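Local coordinates for protein adenylyltransferase and sulfurtransferase uba4 (Chaetomium thermophilum, PDB 6YUB) that probably adenylates and thiocarboxylates a ubiquitin-like sulfur-carrier protein, serving 2-thiolation of tRNA wobble uridines and molybdenum cofactor biosynthesis, at residues R138-D143 with P298-F303; A182-C187 with C279-E284. All coordinates share one frame; numbering follows the deposited sequence. Where two conformers were deposited one is given.

Contacts 1 and 2 are neighbours, their centres about 13 Å apart, and contact 2 is nested along the chain inside the loop closed by contact 1. The zinc ion sits within contact 2; the side chain of D143, in contact 1, is about 7 Å from the zinc ion. Two polar bonds join the contacts directly: D143 OD2 makes a salt bridge to R186 NH2 at 2.9 Å, and S142 OG lies 2.8 Å from Y185 N, a probable hydrogen bond. Helix 135-148 thus touches both the end of the construct and the zinc-binding loops. Within contact 1, the side chain of F303 is about 6 Å from that of N134, a predicted ATP-binding residue.

Contact 1. Residues R138-D143 with P298-F303; sequences RYLISD and PNYVQF
Y300 lies against L140 and D143, fixing the last residues of this construct, the adenylyltransferase part of a longer protein, to helix 135-148 of its Rossmann-type domain, the helix that connects parallel strands 127-130 and 152-158. The Y300 side chain carries most of the contact. CG is anti to the carbonyl carbon (chi1 -62°), and the ring comes in across L140, the two side chains crossing at about a right angle. L140 CB stands over the middle of one ring face, 3.9 Å from the centroid of the Y300 ring, in a CH-pi contact only 13° off the ring normal. L140 CD1 reaches the CE2-CZ bond, 3.7 Å from Y300 CE2, while the CD1-CE1 bond of the ring passes beside Y139 and the helix backbone. Here Y300 CE1 approaches L140 CA to 3.5 Å. I293 of helix 290-294 packs against L140, D143 and Y300.

Further along the chain, F303 meets the ring of Y139. The rings are oblique, with centroids 5.7 Å apart, and the nearest atoms are Y139 CD2 and F303 CE2. The chain from V301 onward is poorly ordered, so this second contact is less well defined than the first. An edge-to-face contact with Y185 also packs the Y139 ring.

At its other end Y300 meets D143 tip to tip: D143 OD2 lies at the ring edge, in its plane, with the carboxylate and ring planes 50° apart. Y300 OH donates to D143 OD2 at 2.7 Å; OD2, also salt-bridged to R186 NH2, accepts on its anti lone pair, the one pointing away from OD1.

Contact 2. Residues A182-C187 with C279-E284; sequences APCYRC and CFACGE. With ZN (zinc ion), chain E.
C187 and C279 turn their thiolates toward one zinc ion by different torsions: in C187 SG is anti to the carbonyl carbon (chi1 -70°), in C279 it is anti to the backbone N (chi1 168°). C184, C187 and C279 SG each bind the zinc ion at 2.3 Å and C282 SG at 2.2 Å.

Backbone N-H groups hold the sulfurs as well. C279 SG accepts from A281 N at 3.3 Å and from C282 N at 3.4 Å, while C184 and C187 exchange N-H...S bonds as a capping box at the start of helix 185-188.

Beside the metal, R186 and F280 run side by side, but their flat groups do not stack, the planes being 54° apart. F280 CD2 lies over one guanidinium face near its rim, 3.6 Å from R186 CZ, and R186 CD rests on A281 CB at 3.7 Å. R186 NH2 makes a salt bridge to D143 OD2 of helix 135-148. An alanine in place of R186 would probably leave the D143 carboxylate without its cationic mate and F280 CD2 without the guanidinium face it lies over.

Two CxxC pairs, the second a CxxCG knuckle, thus form the four-cysteine structural zinc site known from HesA/MoeB/ThiF relatives.

Contact 1. Residues R138-D143 with P298-F303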
ATOM      1  N   ARG B 138     -20.474  -8.861  -1.307  1.00 33.00           N
ATOM      2  CA  ARG B 138     -19.748  -8.870  -0.042  1.00 34.16           C
ATOM      3  C   ARG B 138     -20.648  -9.314   1.106  1.00 32.37           C
ATOM      4  O   ARG B 138     -20.248 -10.133   1.943  1.00 29.32           O
ATOM      5  CB  ARG B 138     -19.163  -7.488   0.244  1.00 35.00           C
ATOM      6  CG  ARG B 138     -17.782  -7.278  -0.356  1.00 42.25           C
ATOM      7  CD  ARG B 138     -16.971  -6.246   0.418  1.00 42.86           C
ATOM      8  NE  ARG B 138     -17.407  -4.876   0.162  1.00 48.30           N
ATOM      9  CZ  ARG B 138     -17.205  -4.232  -0.986  1.00 50.94           C
ATOM     10  NH1 ARG B 138     -16.588  -4.839  -1.990  1.00 45.76           N
ATOM     11  NH2 ARG B 138     -17.629  -2.983  -1.131  1.00 51.86           N
ATOM     12  N   TYR B 139     -21.870  -8.776   1.166  1.00 34.33           N
ATOM     13  CA  TYR B 139     -22.791  -9.168   2.226  1.00 41.23           C
ATOM     14  C   TYR B 139     -23.196 -10.630   2.087  1.00 34.80           C
ATOM     15  O   TYR B 139     -23.325 -11.342   3.088  1.00 33.55           O
ATOM     16  CB  TYR B 139     -24.022  -8.259   2.215  1.00 41.81           C
ATOM     17  CG  TYR B 139     -23.768  -6.889   2.813  1.00 39.89           C
ATOM     18  CD1 TYR B 139     -23.847  -6.684   4.180  1.00 43.04           C
ATOM     19  CD2 TYR B 139     -23.448  -5.804   2.006  1.00 41.54           C
ATOM     20  CE1 TYR B 139     -23.614  -5.434   4.735  1.00 42.23           C
ATOM     21  CE2 TYR B 139     -23.212  -4.554   2.549  1.00 44.23           C
ATOM     22  CZ  TYR B 139     -23.297  -4.376   3.913  1.00 41.24           C
ATOM     23  OH  TYR B 139     -23.067  -3.135   4.459  1.00 51.36           O
ATOM     24  N   LEU B 140     -23.385 -11.100   0.853  1.00 37.43           N
ATOM     25  CA  LEU B 140     -23.727 -12.501   0.639  1.00 30.43           C
ATOM     26  C   LEU B 140     -22.617 -13.416   1.135  1.00 27.55           C
ATOM     27  O   LEU B 140     -22.871 -14.410   1.824  1.00 28.44           O
ATOM     28  CB  LEU B 140     -24.004 -12.750  -0.844  1.00 30.22           C
ATOM     29  CG  LEU B 140     -24.160 -14.213  -1.256  1.00 33.41           C
ATOM     30  CD1 LEU B 140     -25.296 -14.866  -0.466  1.00 38.31           C
ATOM     31  CD2 LEU B 140     -24.406 -14.332  -2.759  1.00 35.49           C
ATOM     32  N   ILE B 141     -21.370 -13.104   0.781  1.00 31.18           N
ATOM     33  CA  ILE B 141     -20.254 -13.957   1.179  1.00 29.01           C
ATOM     34  C   ILE B 141     -20.092 -13.948   2.694  1.00 28.07           C
ATOM     35  O   ILE B 141     -19.924 -15.001   3.322  1.00 32.24           O
ATOM     36  CB  ILE B 141     -18.968 -13.514   0.454  1.00 31.23           C
ATOM     37  CG1 ILE B 141     -19.102 -13.769  -1.050  1.00 31.03           C
ATOM     38  CG2 ILE B 141     -17.761 -14.251   1.004  1.00 32.99           C
ATOM     39  CD1 ILE B 141     -18.125 -12.970  -1.902  1.00 35.67           C
ATOM     40  N   SER B 142     -20.159 -12.769   3.311  1.00 27.12           N
ATOM     41  CA  SER B 142     -20.098 -12.697   4.768  1.00 29.90           C
ATOM     42  C   SER B 142     -21.167 -13.578   5.407  1.00 31.95           C
ATOM     43  O   SER B 142     -20.874 -14.410   6.277  1.00 28.41           O
ATOM     44  CB  SER B 142     -20.251 -11.248   5.226  1.00 32.35           C
ATOM     45  OG  SER B 142     -19.876 -11.096   6.581  1.00 31.26           O
ATOM     46  N   ASP B 143     -22.421 -13.415   4.979  1.00 32.60           N
ATOM     47  CA  ASP B 143     -23.505 -14.222   5.529  1.00 30.60           C
ATOM     48  C   ASP B 143     -23.190 -15.711   5.435  1.00 33.24           C
ATOM     49  O   ASP B 143     -23.264 -16.438   6.433  1.00 32.51           O
ATOM     50  CB  ASP B 143     -24.810 -13.890   4.804  1.00 31.99           C
ATOM     51  CG  ASP B 143     -25.317 -12.494   5.132  1.00 40.80           C
ATOM     52  OD1 ASP B 143     -24.744 -11.853   6.045  1.00 40.88           O
ATOM     53  OD2 ASP B 143     -26.279 -12.036   4.482  1.00 42.46           O
ATOM     54  N   PRO B 298     -32.515 -13.111   2.907  1.00 45.07           N
ATOM     55  CA  PRO B 298     -32.735 -11.734   2.448  1.00 44.17           C
ATOM     56  C   PRO B 298     -32.474 -11.537   0.962  1.00 44.58           C
ATOM     57  O   PRO B 298     -32.007 -12.447   0.282  1.00 42.89           O
ATOM     58  CB  PRO B 298     -31.732 -10.928   3.285  1.00 43.79           C
ATOM     59  CG  PRO B 298     -30.607 -11.884   3.516  1.00 43.88           C
ATOM     60  CD  PRO B 298     -31.236 -13.255   3.634  1.00 44.24           C
ATOM     61  N   ASN B 299     -32.788 -10.344   0.471  1.00 72.22           N
ATOM     62  CA  ASN B 299     -32.546  -9.970  -0.916  1.00 72.08           C
ATOM     63  C   ASN B 299     -31.324  -9.063  -0.972  1.00 73.33           C
ATOM     64  O   ASN B 299     -31.274  -8.038  -0.285  1.00 75.07           O
ATOM     65  CB  ASN B 299     -33.766  -9.266  -1.513  1.00 69.99           C
ATOM     66  CG  ASN B 299     -33.797  -9.346  -3.026  1.00 70.47           C
ATOM     67  OD1 ASN B 299     -34.090 -10.399  -3.599  1.00 68.33           O
ATOM     68  ND2 ASN B 299     -33.504  -8.230  -3.684  1.00 70.97           N
ATOM     69  N   TYR B 300     -30.340  -9.445  -1.782  1.00 53.99           N
ATOM     70  CA  TYR B 300     -29.087  -8.697  -1.890  1.00 54.69           C
ATOM     71  C   TYR B 300     -29.237  -7.679  -3.011  1.00 62.58           C
ATOM     72  O   TYR B 300     -28.865  -7.917  -4.161  1.00 60.87           O
ATOM     73  CB  TYR B 300     -27.922  -9.653  -2.110  1.00 50.17           C
ATOM     74  CG  TYR B 300     -27.751 -10.614  -0.952  1.00 42.99           C
ATOM     75  CD1 TYR B 300     -26.993 -10.264   0.157  1.00 38.47           C
ATOM     76  CD2 TYR B 300     -28.374 -11.858  -0.957  1.00 40.51           C
ATOM     77  CE1 TYR B 300     -26.845 -11.128   1.222  1.00 38.24           C
ATOM     78  CE2 TYR B 300     -28.232 -12.730   0.106  1.00 38.51           C
ATOM     79  CZ  TYR B 300     -27.463 -12.360   1.194  1.00 39.67           C
ATOM     80  OH  TYR B 300     -27.317 -13.222   2.259  1.00 38.97           O
ATOM     81  N   VAL B 301     -29.796  -6.519  -2.659  1.00104.60           N
ATOM     82  CA  VAL B 301     -30.057  -5.471  -3.634  1.00116.37           C
ATOM     83  C   VAL B 301     -28.748  -4.840  -4.080  1.00122.18           C
ATOM     84  O   VAL B 301     -27.837  -4.608  -3.272  1.00125.83           O
ATOM     85  CB  VAL B 301     -31.008  -4.418  -3.038  1.00122.71           C
ATOM     86  CG1 VAL B 301     -30.504  -3.946  -1.675  1.00123.94           C
ATOM     87  CG2 VAL B 301     -31.162  -3.237  -3.985  1.00127.19           C
ATOM     88  N   GLN B 302     -28.645  -4.560  -5.379  1.00109.79           N
ATOM     89  CA  GLN B 302     -27.469  -3.887  -5.914  1.00109.03           C
ATOM     90  C   GLN B 302     -27.297  -2.532  -5.242  1.00107.44           C
ATOM     91  O   GLN B 302     -28.202  -1.690  -5.279  1.00110.52           O
ATOM     92  CB  GLN B 302     -27.603  -3.722  -7.426  1.00111.62           C
ATOM     93  N   PHE B 303     -26.138  -2.323  -4.627  1.00103.38           N
ATOM     94  CA  PHE B 303     -25.875  -1.095  -3.888  1.00 98.40           C
ATOM     95  C   PHE B 303     -25.074  -0.110  -4.730  1.00 99.74           C
ATOM     96  O   PHE B 303     -25.036   1.085  -4.436  1.00100.56           O
ATOM     97  CB  PHE B 303     -25.128  -1.405  -2.588  1.00 91.51           C
ATOM     98  CG  PHE B 303     -25.859  -2.351  -1.680  1.00 85.57           C
ATOM     99  CD1 PHE B 303     -27.050  -1.972  -1.082  1.00 84.37           C
ATOM    100  CD2 PHE B 303     -25.357  -3.613  -1.418  1.00 81.58           C
ATOM    101  CE1 PHE B 303     -27.726  -2.837  -0.245  1.00 83.72           C
ATOM    102  CE2 PHE B 303     -26.029  -4.483  -0.581  1.00 80.86           C
ATOM    103  CZ  PHE B 303     -27.216  -4.095   0.006  1.00 82.18           C
TER

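Contact 2. Residues A182-C187 with C279-E284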
ATOM      1  N   ALA B 182     -15.321 -12.915  16.843  1.00 36.15           N
ATOM      2  CA  ALA B 182     -14.966 -11.996  15.778  1.00 35.72           C
ATOM      3  C   ALA B 182     -16.222 -11.498  15.065  1.00 39.33           C
ATOM      4  O   ALA B 182     -17.247 -12.191  15.023  1.00 36.62           O
ATOM      5  CB  ALA B 182     -14.036 -12.679  14.778  1.00 39.86           C
ATOM      6  N   PRO B 183     -16.170 -10.303  14.488  1.00 35.93           N
ATOM      7  CA  PRO B 183     -17.346  -9.769  13.796  1.00 33.65           C
ATOM      8  C   PRO B 183     -17.514 -10.362  12.408  1.00 34.20           C
ATOM      9  O   PRO B 183     -16.601 -10.962  11.834  1.00 32.75           O
ATOM     10  CB  PRO B 183     -17.045  -8.268  13.709  1.00 36.46           C
ATOM     11  CG  PRO B 183     -15.550  -8.212  13.608  1.00 36.41           C
ATOM     12  CD  PRO B 183     -15.027  -9.370  14.444  1.00 35.67           C
ATOM     13  N   CYS B 184     -18.724 -10.186  11.874  1.00 34.75           N
ATOM     14  CA  CYS B 184     -18.987 -10.425  10.465  1.00 41.97           C
ATOM     15  C   CYS B 184     -19.029  -9.073   9.746  1.00 43.27           C
ATOM     16  O   CYS B 184     -18.876  -8.010  10.358  1.00 38.77           O
ATOM     17  CB  CYS B 184     -20.290 -11.202  10.282  1.00 38.41           C
ATOM     18  SG  CYS B 184     -21.722 -10.169  10.026  0.99 36.18           S
ATOM     19  N   TYR B 185     -19.245  -9.111   8.428  1.00 39.33           N
ATOM     20  CA  TYR B 185     -19.231  -7.870   7.657  1.00 43.13           C
ATOM     21  C   TYR B 185     -20.382  -6.948   8.052  1.00 43.36           C
ATOM     22  O   TYR B 185     -20.238  -5.721   7.988  1.00 40.87           O
ATOM     23  CB  TYR B 185     -19.279  -8.179   6.158  1.00 40.87           C
ATOM     24  CG  TYR B 185     -18.971  -6.988   5.272  1.00 41.90           C
ATOM     25  CD1 TYR B 185     -17.660  -6.591   5.037  1.00 47.46           C
ATOM     26  CD2 TYR B 185     -19.988  -6.268   4.664  1.00 42.95           C
ATOM     27  CE1 TYR B 185     -17.372  -5.503   4.226  1.00 45.98           C
ATOM     28  CE2 TYR B 185     -19.713  -5.180   3.853  1.00 41.88           C
ATOM     29  CZ  TYR B 185     -18.405  -4.801   3.639  1.00 47.24           C
ATOM     30  OH  TYR B 185     -18.128  -3.719   2.834  1.00 48.11           O
ATOM     31  N   ARG B 186     -21.524  -7.508   8.458  1.00 36.42           N
ATOM     32  CA  ARG B 186     -22.630  -6.671   8.909  1.00 41.84           C
ATOM     33  C   ARG B 186     -22.315  -6.030  10.257  1.00 47.53           C
ATOM     34  O   ARG B 186     -22.682  -4.875  10.501  1.00 45.73           O
ATOM     35  CB  ARG B 186     -23.913  -7.492   9.000  1.00 40.78           C
ATOM     36  CG  ARG B 186     -24.533  -7.840   7.658  1.00 40.93           C
ATOM     37  CD  ARG B 186     -25.746  -8.738   7.841  1.00 36.97           C
ATOM     38  NE  ARG B 186     -26.205  -9.305   6.578  1.00 39.79           N
ATOM     39  CZ  ARG B 186     -27.074  -8.720   5.759  1.00 40.96           C
ATOM     40  NH1 ARG B 186     -27.592  -7.536   6.061  1.00 43.63           N
ATOM     41  NH2 ARG B 186     -27.424  -9.322   4.634  1.00 42.43           N
ATOM     42  N   CYS B 187     -21.641  -6.766  11.147  1.00 48.09           N
ATOM     43  CA  CYS B 187     -21.233  -6.196  12.424  1.00 52.30           C
ATOM     44  C   CYS B 187     -20.469  -4.892  12.235  1.00 60.85           C
ATOM     45  O   CYS B 187     -20.547  -3.995  13.083  1.00 64.28           O
ATOM     46  CB  CYS B 187     -20.359  -7.188  13.197  1.00 49.70           C
ATOM     47  SG  CYS B 187     -21.192  -8.651  13.826  1.00 46.95           S
ATOM     48  N   CYS B 279     -26.657  -8.427  15.716  1.00 50.58           N
ATOM     49  CA  CYS B 279     -26.346  -8.437  14.293  1.00 44.06           C
ATOM     50  C   CYS B 279     -27.363  -9.280  13.537  1.00 41.20           C
ATOM     51  O   CYS B 279     -27.675 -10.403  13.941  1.00 42.13           O
ATOM     52  CB  CYS B 279     -24.941  -8.975  14.046  1.00 44.64           C
ATOM     53  SG  CYS B 279     -24.634  -9.323  12.295  0.94 43.43           S
ATOM     54  N   PHE B 280     -27.864  -8.736  12.426  1.00 37.35           N
ATOM     55  CA  PHE B 280     -28.852  -9.442  11.617  1.00 41.95           C
ATOM     56  C   PHE B 280     -28.403 -10.858  11.276  1.00 39.55           C
ATOM     57  O   PHE B 280     -29.226 -11.780  11.232  1.00 34.64           O
ATOM     58  CB  PHE B 280     -29.128  -8.644  10.337  1.00 42.73           C
ATOM     59  CG  PHE B 280     -29.964  -9.379   9.325  1.00 41.14           C
ATOM     60  CD1 PHE B 280     -31.341  -9.406   9.436  1.00 44.19           C
ATOM     61  CD2 PHE B 280     -29.368 -10.027   8.257  1.00 43.34           C
ATOM     62  CE1 PHE B 280     -32.113 -10.077   8.504  1.00 45.88           C
ATOM     63  CE2 PHE B 280     -30.140 -10.705   7.321  1.00 46.13           C
ATOM     64  CZ  PHE B 280     -31.509 -10.727   7.450  1.00 44.77           C
ATOM     65  N   ALA B 281     -27.102 -11.052  11.047  1.00 33.37           N
ATOM     66  CA  ALA B 281     -26.587 -12.314  10.532  1.00 34.23           C
ATOM     67  C   ALA B 281     -26.002 -13.218  11.612  1.00 40.25           C
ATOM     68  O   ALA B 281     -26.358 -14.398  11.685  1.00 34.59           O
ATOM     69  CB  ALA B 281     -25.523 -12.040   9.457  1.00 37.03           C
ATOM     70  N   CYS B 282     -25.092 -12.696  12.442  1.00 42.86           N
ATOM     71  CA  CYS B 282     -24.395 -13.509  13.427  1.00 44.25           C
ATOM     72  C   CYS B 282     -24.849 -13.246  14.856  1.00 44.58           C
ATOM     73  O   CYS B 282     -24.354 -13.902  15.778  1.00 45.80           O
ATOM     74  CB  CYS B 282     -22.878 -13.285  13.319  1.00 43.75           C
ATOM     75  SG  CYS B 282     -22.313 -11.574  13.568  0.97 34.90           S
ATOM     76  N   GLY B 283     -25.783 -12.327  15.067  1.00 47.32           N
ATOM     77  CA  GLY B 283     -26.189 -11.948  16.399  1.00 49.63           C
ATOM     78  C   GLY B 283     -27.164 -12.921  17.031  1.00 52.40           C
ATOM     79  O   GLY B 283     -27.528 -13.953  16.469  1.00 44.41           O
ATOM     80  N   GLU B 284     -27.589 -12.566  18.243  1.00 49.06           N
ATOM     81  CA  GLU B 284     -28.566 -13.366  18.968  1.00 56.78           C
ATOM     82  C   GLU B 284     -29.900 -13.363  18.233  1.00 57.22           C
ATOM     83  O   GLU B 284     -30.297 -12.358  17.638  1.00 58.90           O
ATOM     84  CB  GLU B 284     -28.736 -12.816  20.386  1.00 61.02           C
ATOM     85  CG  GLU B 284     -29.395 -13.767  21.371  1.00 66.49           C
ATOM     86  CD  GLU B 284     -29.341 -13.248  22.797  1.00 72.90           C
ATOM     87  OE1 GLU B 284     -29.650 -12.053  23.012  1.00 72.65           O
ATOM     88  OE2 GLU B 284     -28.976 -14.029  23.702  1.00 76.12           O
TER
HETATM   89 ZN    ZN E 401     -22.355  -9.834  12.214  1.00 38.87          ZN